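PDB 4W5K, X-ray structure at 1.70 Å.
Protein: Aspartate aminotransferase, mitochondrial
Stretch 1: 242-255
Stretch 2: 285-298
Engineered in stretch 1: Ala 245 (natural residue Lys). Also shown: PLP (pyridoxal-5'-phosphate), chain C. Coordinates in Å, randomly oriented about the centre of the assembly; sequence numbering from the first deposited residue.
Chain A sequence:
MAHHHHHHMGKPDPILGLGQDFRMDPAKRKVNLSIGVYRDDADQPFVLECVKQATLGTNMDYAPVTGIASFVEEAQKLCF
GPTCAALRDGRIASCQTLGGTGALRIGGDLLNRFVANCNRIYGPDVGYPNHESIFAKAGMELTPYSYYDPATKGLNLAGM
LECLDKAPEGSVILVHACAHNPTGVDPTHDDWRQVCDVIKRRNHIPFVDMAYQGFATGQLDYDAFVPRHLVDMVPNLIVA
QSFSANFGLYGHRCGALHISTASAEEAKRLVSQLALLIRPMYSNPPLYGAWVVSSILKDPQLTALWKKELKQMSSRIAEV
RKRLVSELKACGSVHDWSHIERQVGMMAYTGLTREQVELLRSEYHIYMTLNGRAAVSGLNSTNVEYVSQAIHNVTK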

ATOM      1  N   SER A 242      -5.465  -2.380  12.947  1.00 16.26           N
ATOM      2  CA  SER A 242      -4.022  -2.291  12.685  1.00 16.17           C
ATOM      3  C   SER A 242      -3.221  -3.391  13.370  1.00 15.56           C
ATOM      4  O   SER A 242      -3.445  -3.698  14.546  1.00 19.25           O
ATOM      5  CB  SER A 242      -3.486  -0.922  13.144  1.00 17.22           C
ATOM      6  OG  SER A 242      -2.070  -0.873  13.030  1.00 16.39           O
ATOM      7  N   PHE A 243      -2.257  -3.958  12.639  1.00 15.61           N
ATOM      8  CA  PHE A 243      -1.317  -4.897  13.227  1.00 17.21           C
ATOM      9  C   PHE A 243       0.054  -4.291  13.438  1.00 16.59           C
ATOM     10  O   PHE A 243       1.012  -4.999  13.796  1.00 18.18           O
ATOM     11  CB  PHE A 243      -1.257  -6.162  12.352  1.00 19.75           C
ATOM     12  CG  PHE A 243      -2.554  -6.901  12.344  1.00 19.54           C
ATOM     13  CD1 PHE A 243      -3.035  -7.475  13.515  1.00 21.27           C
ATOM     14  CD2 PHE A 243      -3.353  -6.939  11.215  1.00 18.89           C
ATOM     15  CE1 PHE A 243      -4.272  -8.124  13.534  1.00 27.80           C
ATOM     16  CE2 PHE A 243      -4.582  -7.605  11.225  1.00 21.03           C
ATOM     17  CZ  PHE A 243      -5.040  -8.195  12.381  1.00 22.45           C
ATOM     18  N   SER A 244       0.145  -2.973  13.287  1.00 16.44           N
ATOM     19  CA  SER A 244       1.432  -2.293  13.404  1.00 17.51           C
ATOM     20  C   SER A 244       2.003  -2.344  14.804  1.00 16.90           C
ATOM     21  O   SER A 244       3.129  -2.794  15.005  1.00 17.84           O
ATOM     22  CB  SER A 244       1.304  -0.834  12.948  1.00 14.88           C
ATOM     23  OG  SER A 244       1.028  -0.774  11.549  1.00 16.23           O
ATOM     24  N   ALA A 245       1.231  -1.887  15.792  1.00 16.11           N
ATOM     25  CA  ALA A 245       1.782  -1.902  17.147  1.00 17.30           C
ATOM     26  C   ALA A 245       1.733  -3.294  17.798  1.00 17.68           C
ATOM     27  O   ALA A 245       2.695  -3.702  18.479  1.00 19.20           O
ATOM     28  CB  ALA A 245       1.051  -0.881  18.010  1.00 17.66           C
ATOM     29  N   ASN A 246       0.616  -4.010  17.663  1.00 18.72           N
ATOM     30  CA  ASN A 246       0.482  -5.227  18.459  1.00 16.85           C
ATOM     31  C   ASN A 246       1.314  -6.398  17.937  1.00 22.49           C
ATOM     32  O   ASN A 246       1.579  -7.348  18.682  1.00 20.35           O
ATOM     33  CB  ASN A 246      -1.012  -5.637  18.664  1.00 17.00           C
ATOM     34  CG  ASN A 246      -1.768  -5.898  17.390  1.00 21.90           C
ATOM     35  OD1 ASN A 246      -1.216  -5.891  16.302  1.00 17.10           O
ATOM     36  ND2 ASN A 246      -3.078  -6.135  17.537  1.00 18.30           N
ATOM     37  N   PHE A 247       1.780  -6.311  16.688  1.00 20.16           N
ATOM     38  CA  PHE A 247       2.791  -7.282  16.216  1.00 18.63           C
ATOM     39  C   PHE A 247       4.148  -6.644  15.942  1.00 18.09           C
ATOM     40  O   PHE A 247       5.096  -7.329  15.520  1.00 19.34           O
ATOM     41  CB  PHE A 247       2.296  -7.990  14.955  1.00 17.67           C
ATOM     42  CG  PHE A 247       1.271  -9.069  15.207  1.00 16.80           C
ATOM     43  CD1 PHE A 247      -0.094  -8.761  15.201  1.00 17.14           C
ATOM     44  CD2 PHE A 247       1.675 -10.390  15.406  1.00 20.41           C
ATOM     45  CE1 PHE A 247      -1.056  -9.750  15.414  1.00 16.97           C
ATOM     46  CE2 PHE A 247       0.733 -11.400  15.626  1.00 20.09           C
ATOM     47  CZ  PHE A 247      -0.647 -11.072  15.624  1.00 18.81           C
ATOM     48  N   GLY A 248       4.262  -5.341  16.187  1.00 17.72           N
ATOM     49  CA  GLY A 248       5.502  -4.635  15.904  1.00 19.50           C
ATOM     50  C   GLY A 248       5.816  -4.607  14.396  1.00 19.01           C
ATOM     51  O   GLY A 248       6.983  -4.561  14.005  1.00 22.02           O
ATOM     52  N   LEU A 249       4.770  -4.636  13.580  1.00 17.66           N
ATOM     53  CA  LEU A 249       4.931  -4.761  12.112  1.00 18.83           C
ATOM     54  C   LEU A 249       4.798  -3.447  11.367  1.00 22.02           C
ATOM     55  O   LEU A 249       4.646  -3.462  10.131  1.00 23.76           O
ATOM     56  CB  LEU A 249       3.908  -5.749  11.535  1.00 18.80           C
ATOM     57  CG  LEU A 249       4.164  -7.229  11.816  1.00 19.78           C
ATOM     58  CD1 LEU A 249       2.937  -8.040  11.423  1.00 19.60           C
ATOM     59  CD2 LEU A 249       5.409  -7.732  11.080  1.00 20.11           C
ATOM     60  N   TYR A 250       4.888  -2.334  12.095  1.00 18.61           N
ATOM     61  CA  TYR A 250       4.712  -0.972  11.575  1.00 18.78           C
ATOM     62  C   TYR A 250       4.994  -0.776  10.080  1.00 16.34           C
ATOM     63  O   TYR A 250       4.064  -0.555   9.273  1.00 18.73           O
ATOM     64  CB  TYR A 250       5.608  -0.010  12.375  1.00 19.31           C
ATOM     65  CG  TYR A 250       5.398  -0.051  13.883  1.00 18.83           C
ATOM     66  CD1 TYR A 250       4.378   0.697  14.480  1.00 19.47           C
ATOM     67  CD2 TYR A 250       6.244  -0.788  14.713  1.00 18.59           C
ATOM     68  CE1 TYR A 250       4.188   0.675  15.864  1.00 20.82           C
ATOM     69  CE2 TYR A 250       6.061  -0.796  16.107  1.00 19.89           C
ATOM     70  CZ  TYR A 250       5.033  -0.073  16.658  1.00 20.02           C
ATOM     71  OH  TYR A 250       4.851  -0.072  18.018  1.00 19.57           O
ATOM     72  N   GLY A 251       6.264  -0.885   9.706  1.00 16.87           N
ATOM     73  CA  GLY A 251       6.660  -0.571   8.339  1.00 18.30           C
ATOM     74  C   GLY A 251       6.280  -1.606   7.300  1.00 18.70           C
ATOM     75  O   GLY A 251       6.443  -1.370   6.097  1.00 17.92           O
ATOM     76  N   HIS A 252       5.764  -2.750   7.724  1.00 17.06           N
ATOM     77  CA  HIS A 252       5.353  -3.738   6.727  1.00 18.15           C
ATOM     78  C   HIS A 252       3.907  -3.526   6.214  1.00 17.30           C
ATOM     79  O   HIS A 252       3.492  -4.174   5.239  1.00 21.12           O
ATOM     80  CB  HIS A 252       5.561  -5.141   7.292  1.00 20.70           C
ATOM     81  CG  HIS A 252       7.002  -5.542   7.345  1.00 21.11           C
ATOM     82  ND1 HIS A 252       7.796  -5.595   6.218  1.00 20.19           N
ATOM     83  CD2 HIS A 252       7.803  -5.895   8.383  1.00 21.79           C
ATOM     84  CE1 HIS A 252       9.014  -5.987   6.553  1.00 24.47           C
ATOM     85  NE2 HIS A 252       9.044  -6.176   7.867  1.00 22.13           N
ATOM     86  N   ARG A 253       3.202  -2.605   6.866  1.00 16.33           N
ATOM     87  CA  ARG A 253       1.890  -2.078   6.460  1.00 16.20           C
ATOM     88  C   ARG A 253       0.818  -3.155   6.417  1.00 18.62           C
ATOM     89  O   ARG A 253       0.299  -3.500   5.337  1.00 22.21           O
ATOM     90  CB  ARG A 253       1.990  -1.385   5.092  1.00 17.53           C
ATOM     91  CG  ARG A 253       3.161  -0.393   4.941  1.00 16.63           C
ATOM     92  CD  ARG A 253       3.270   0.589   6.142  1.00 15.59           C
ATOM     93  NE  ARG A 253       2.098   1.469   6.242  1.00 17.91           N
ATOM     94  CZ  ARG A 253       1.308   1.557   7.309  1.00 16.60           C
ATOM     95  NH1 ARG A 253       1.535   0.821   8.398  1.00 17.30           N
ATOM     96  NH2 ARG A 253       0.257   2.385   7.289  1.00 14.89           N
ATOM     97  N   CYS A 254       0.457  -3.636   7.605  1.00 16.39           N
ATOM     98  CA  CYS A 254      -0.430  -4.769   7.737  1.00 16.41           C
ATOM     99  C   CYS A 254      -1.636  -4.377   8.580  1.00 18.25           C
ATOM    100  O   CYS A 254      -1.476  -3.957   9.731  1.00 16.07           O
ATOM    101  CB  CYS A 254       0.306  -5.939   8.392  1.00 17.13           C
ATOM    102  SG  CYS A 254      -0.648  -7.438   8.531  1.00 20.87           S
ATOM    103  N   GLY A 255      -2.816  -4.489   7.986  1.00 16.22           N
ATOM    104  CA  GLY A 255      -4.069  -4.273   8.718  1.00 15.28           C
ATOM    105  C   GLY A 255      -5.231  -4.979   8.034  1.00 16.57           C
ATOM    106  O   GLY A 255      -5.036  -5.678   7.017  1.00 17.64           O
TER
HETATM  107  N1  PLP C 500      -5.243   5.084  13.944  0.88 19.62           N
HETATM  108  C2  PLP C 500      -4.626   5.391  15.134  0.88 20.42           C
HETATM  109  C2A PLP C 500      -5.479   5.841  16.276  0.88 15.88           C
HETATM  110  C3  PLP C 500      -3.242   5.284  15.265  0.88 18.73           C
HETATM  111  O3  PLP C 500      -2.605   5.602  16.434  0.88 22.99           O
HETATM  112  C4  PLP C 500      -2.480   4.857  14.186  0.88 23.74           C
HETATM  113  C4A PLP C 500      -1.032   4.531  14.426  0.88 32.47           C
HETATM  114  O4A PLP C 500      -0.224   5.459  14.525  0.88 36.77           O
HETATM  115  C5  PLP C 500      -3.103   4.543  12.979  0.88 25.13           C
HETATM  116  C6  PLP C 500      -4.491   4.643  12.871  0.88 24.08           C
HETATM  117  C5A PLP C 500      -2.288   4.100  11.773  0.88 25.39           C
HETATM  118  O4P PLP C 500      -1.870   2.771  11.914  0.88 19.87           O
HETATM  119  P   PLP C 500      -1.134   2.014  10.771  0.88 15.20           P
HETATM  120  O1P PLP C 500       0.351   2.178  10.900  0.88 19.75           O
HETATM  121  O2P PLP C 500      -1.607   2.523   9.432  0.88 13.41           O
HETATM  122  O3P PLP C 500      -1.527   0.567  10.962  0.88 20.06           O
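Stretch 2, residues 285-298: PPLYGAWVVSSILK

The contact between these two segments of mitochondrial aspartate aminotransferase is an apolar packing of a helix against an irregular loop, with no direct hydrogen bond across it and two waters bridging its polar groups. It illustrates a general principle: apolar side chains of a loop can pack on a helix while others, here Ser 242 and Arg 253, bind a cofactor on the far side.

Stretch 2 begins with two prolines in extended conformation and continues as a regular helix through Tyr 288 to Ile 296. Stretch 1 is mostly loop and turn, with a short 3-10 turn that includes Gly 251 and His 252, and it folds back on itself where Phe 243 N donates to Cys 254 O (3.0 Å). The helix meets both arms of the loop. Its start lies by Cys 254, with Cys 254 CA 5.1 Å from Gly 289 CA. Its later turns reach Phe 247, with Phe 247 CA 7.7 Å from Val 293 CA.

Gly 289 permits the closer approach. Cys 254 SG rests 3.6 Å from Gly 289 C, and a CB on the glycine would fall 2.5 Å from Cys 254 CB, a clash. One turn on, Val 293 is the hub. Its CG2 lies over the face of the Phe 247 ring, 3.8 Å from the ring centroid, and also touches Leu 249 CD1 at 3.6 Å. Ile 296 CD1 meets the edge of the same phenyl ring, 3.7 Å from Phe 247 CE2.

At the helix start, the rings of His 252 and Tyr 288 pair obliquely, planes at 31°, and a water joins His 252 NE2 (2.9 Å) to Tyr 288 OH (3.0 Å). A second water donates to His 252 O (3.0 Å) and Pro 286 O (2.9 Å). Arg 253, by contrast, has its CA-to-CB bond sideways to the helix, and its guanidinium binds the cofactor, Arg 253 NH2 donating to PLP O2P at 2.8 Å.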

ATOM      1  N   PRO A 285      -2.351  -6.147  -1.801  1.00 17.01           N
ATOM      2  CA  PRO A 285      -1.593  -5.714  -0.621  1.00 15.92           C
ATOM      3  C   PRO A 285      -0.285  -6.507  -0.409  1.00 15.62           C
ATOM      4  O   PRO A 285      -0.140  -7.616  -0.887  1.00 18.32           O
ATOM      5  CB  PRO A 285      -2.604  -5.942   0.530  1.00 15.92           C
ATOM      6  CG  PRO A 285      -3.316  -7.231   0.072  1.00 17.45           C
ATOM      7  CD  PRO A 285      -3.443  -7.076  -1.448  1.00 20.80           C
ATOM      8  N   PRO A 286       0.633  -5.947   0.395  1.00 18.92           N
ATOM      9  CA  PRO A 286       1.944  -6.558   0.634  1.00 20.07           C
ATOM     10  C   PRO A 286       1.842  -7.825   1.472  1.00 18.57           C
ATOM     11  O   PRO A 286       1.136  -7.894   2.503  1.00 20.22           O
ATOM     12  CB  PRO A 286       2.724  -5.457   1.351  1.00 19.56           C
ATOM     13  CG  PRO A 286       1.667  -4.545   1.972  1.00 17.32           C
ATOM     14  CD  PRO A 286       0.491  -4.620   1.017  1.00 17.36           C
ATOM     15  N   LEU A 287       2.572  -8.830   1.014  1.00 17.36           N
ATOM     16  CA  LEU A 287       2.569 -10.167   1.599  1.00 17.63           C
ATOM     17  C   LEU A 287       3.085 -10.303   3.023  1.00 18.42           C
ATOM     18  O   LEU A 287       2.546 -11.114   3.787  1.00 20.51           O
ATOM     19  CB  LEU A 287       3.433 -11.090   0.747  1.00 18.34           C
ATOM     20  CG  LEU A 287       2.957 -11.384  -0.676  1.00 18.53           C
ATOM     21  CD1 LEU A 287       4.122 -11.933  -1.450  1.00 18.19           C
ATOM     22  CD2 LEU A 287       1.789 -12.378  -0.662  1.00 21.91           C
ATOM     23  N   TYR A 288       4.163  -9.587   3.356  1.00 20.33           N
ATOM     24  CA  TYR A 288       5.009  -9.975   4.505  1.00 23.06           C
ATOM     25  C   TYR A 288       4.244  -9.986   5.825  1.00 20.51           C
ATOM     26  O   TYR A 288       4.272 -10.976   6.567  1.00 20.75           O
ATOM     27  CB  TYR A 288       6.214  -9.040   4.616  1.00 22.31           C
ATOM     28  CG  TYR A 288       7.204  -9.442   5.694  1.00 22.48           C
ATOM     29  CD1 TYR A 288       7.097  -8.931   6.973  1.00 22.73           C
ATOM     30  CD2 TYR A 288       8.238 -10.319   5.422  1.00 28.75           C
ATOM     31  CE1 TYR A 288       7.990  -9.271   7.953  1.00 28.06           C
ATOM     32  CE2 TYR A 288       9.137 -10.669   6.397  1.00 35.13           C
ATOM     33  CZ  TYR A 288       8.999 -10.142   7.664  1.00 35.75           C
ATOM     34  OH  TYR A 288       9.879 -10.459   8.678  1.00 42.03           O
ATOM     35  N   GLY A 289       3.550  -8.880   6.097  1.00 20.83           N
ATOM     36  CA  GLY A 289       2.801  -8.759   7.345  1.00 21.61           C
ATOM     37  C   GLY A 289       1.736  -9.841   7.453  1.00 23.91           C
ATOM     38  O   GLY A 289       1.571 -10.462   8.504  1.00 22.18           O
ATOM     39  N   ALA A 290       1.025 -10.075   6.356  1.00 18.59           N
ATOM     40  CA  ALA A 290      -0.052 -11.059   6.326  1.00 20.62           C
ATOM     41  C   ALA A 290       0.458 -12.472   6.565  1.00 23.16           C
ATOM     42  O   ALA A 290      -0.181 -13.252   7.265  1.00 23.66           O
ATOM     43  CB  ALA A 290      -0.818 -10.975   4.978  1.00 20.26           C
ATOM     44  N   TRP A 291       1.622 -12.800   6.005  1.00 19.13           N
ATOM     45  CA  TRP A 291       2.256 -14.079   6.264  1.00 19.19           C
ATOM     46  C   TRP A 291       2.517 -14.288   7.750  1.00 21.00           C
ATOM     47  O   TRP A 291       2.209 -15.334   8.323  1.00 23.39           O
ATOM     48  CB  TRP A 291       3.596 -14.164   5.545  1.00 22.34           C
ATOM     49  CG  TRP A 291       3.551 -14.504   4.101  1.00 23.81           C
ATOM     50  CD1 TRP A 291       2.540 -15.116   3.409  1.00 22.14           C
ATOM     51  CD2 TRP A 291       4.605 -14.259   3.167  1.00 23.22           C
ATOM     52  NE1 TRP A 291       2.928 -15.281   2.078  1.00 23.41           N
ATOM     53  CE2 TRP A 291       4.188 -14.759   1.917  1.00 23.64           C
ATOM     54  CE3 TRP A 291       5.871 -13.667   3.274  1.00 25.45           C
ATOM     55  CZ2 TRP A 291       4.991 -14.670   0.767  1.00 27.16           C
ATOM     56  CZ3 TRP A 291       6.670 -13.589   2.138  1.00 25.78           C
ATOM     57  CH2 TRP A 291       6.224 -14.088   0.904  1.00 25.86           C
ATOM     58  N   VAL A 292       3.090 -13.258   8.354  1.00 20.93           N
ATOM     59  CA  VAL A 292       3.514 -13.307   9.757  1.00 20.54           C
ATOM     60  C   VAL A 292       2.315 -13.453  10.692  1.00 23.18           C
ATOM     61  O   VAL A 292       2.316 -14.310  11.582  1.00 23.92           O
ATOM     62  CB  VAL A 292       4.302 -12.045  10.137  1.00 21.09           C
ATOM     63  CG1 VAL A 292       4.439 -11.932  11.687  1.00 20.26           C
ATOM     64  CG2 VAL A 292       5.666 -12.060   9.478  1.00 24.31           C
ATOM     65  N   VAL A 293       1.285 -12.634  10.464  1.00 19.74           N
ATOM     66  CA  VAL A 293       0.129 -12.636  11.368  1.00 21.32           C
ATOM     67  C   VAL A 293      -0.631 -13.955  11.192  1.00 21.12           C
ATOM     68  O   VAL A 293      -1.012 -14.591  12.172  1.00 22.06           O
ATOM     69  CB  VAL A 293      -0.754 -11.416  11.128  1.00 19.73           C
ATOM     70  CG1 VAL A 293      -2.093 -11.537  11.866  1.00 19.59           C
ATOM     71  CG2 VAL A 293      -0.027 -10.152  11.616  1.00 18.83           C
ATOM     72  N   SER A 294      -0.792 -14.400   9.945  1.00 22.30           N
ATOM     73  CA  SER A 294      -1.514 -15.647   9.698  1.00 23.40           C
ATOM     74  C   SER A 294      -0.792 -16.853  10.325  1.00 29.82           C
ATOM     75  O   SER A 294      -1.424 -17.744  10.923  1.00 28.83           O
ATOM     76  CB  SER A 294      -1.719 -15.837   8.185  1.00 25.91           C
ATOM     77  OG  SER A 294      -2.336 -17.084   7.913  1.00 29.25           O
ATOM     78  N   SER A 295       0.533 -16.860  10.208  1.00 24.47           N
ATOM     79  CA  SER A 295       1.363 -17.919  10.753  1.00 26.71           C
ATOM     80  C   SER A 295       1.249 -17.976  12.273  1.00 25.31           C
ATOM     81  O   SER A 295       1.132 -19.047  12.863  1.00 28.71           O
ATOM     82  CB  SER A 295       2.812 -17.700  10.344  1.00 29.21           C
ATOM     83  OG  SER A 295       3.677 -18.601  11.014  1.00 32.64           O
ATOM     84  N   ILE A 296       1.289 -16.809  12.894  1.00 23.24           N
ATOM     85  CA  ILE A 296       1.245 -16.768  14.350  1.00 26.01           C
ATOM     86  C   ILE A 296      -0.123 -17.190  14.853  1.00 24.96           C
ATOM     87  O   ILE A 296      -0.216 -18.020  15.746  1.00 29.85           O
ATOM     88  CB  ILE A 296       1.603 -15.379  14.890  1.00 24.55           C
ATOM     89  CG1 ILE A 296       3.101 -15.116  14.693  1.00 23.63           C
ATOM     90  CG2 ILE A 296       1.233 -15.274  16.364  1.00 25.16           C
ATOM     91  CD1 ILE A 296       3.536 -13.650  14.911  1.00 24.96           C
ATOM     92  N   LEU A 297      -1.187 -16.659  14.259  1.00 24.75           N
ATOM     93  CA  LEU A 297      -2.527 -16.882  14.801  1.00 23.48           C
ATOM     94  C   LEU A 297      -3.031 -18.303  14.540  1.00 27.14           C
ATOM     95  O   LEU A 297      -3.896 -18.799  15.262  1.00 28.45           O
ATOM     96  CB  LEU A 297      -3.509 -15.860  14.237  1.00 23.01           C
ATOM     97  CG  LEU A 297      -3.279 -14.437  14.754  1.00 21.73           C
ATOM     98  CD1 LEU A 297      -4.228 -13.454  14.051  1.00 21.99           C
ATOM     99  CD2 LEU A 297      -3.391 -14.369  16.311  1.00 27.25           C
ATOM    100  N   LYS A 298      -2.467 -18.981  13.543  1.00 27.92           N
ATOM    101  CA  LYS A 298      -2.848 -20.383  13.313  1.00 31.08           C
ATOM    102  C   LYS A 298      -2.013 -21.398  14.105  1.00 33.47           C
ATOM    103  O   LYS A 298      -2.256 -22.604  14.032  1.00 37.30           O
ATOM    104  CB  LYS A 298      -2.779 -20.709  11.809  1.00 29.51           C
ATOM    105  CG  LYS A 298      -3.911 -20.029  11.032  1.00 31.92           C
ATOM    106  CD  LYS A 298      -3.805 -20.226   9.533  1.00 38.17           C
ATOM    107  CE  LYS A 298      -5.131 -20.737   8.962  1.00 44.46           C
ATOM    108  NZ  LYS A 298      -6.278 -19.791   9.177  1.00 43.47           N
TER
HETATM  109  O   HOH W   1      11.292  -7.828   8.662  1.00 26.48           O
HETATM  110  O   HOH W   2       1.998  -6.713   5.012  1.00 29.52           O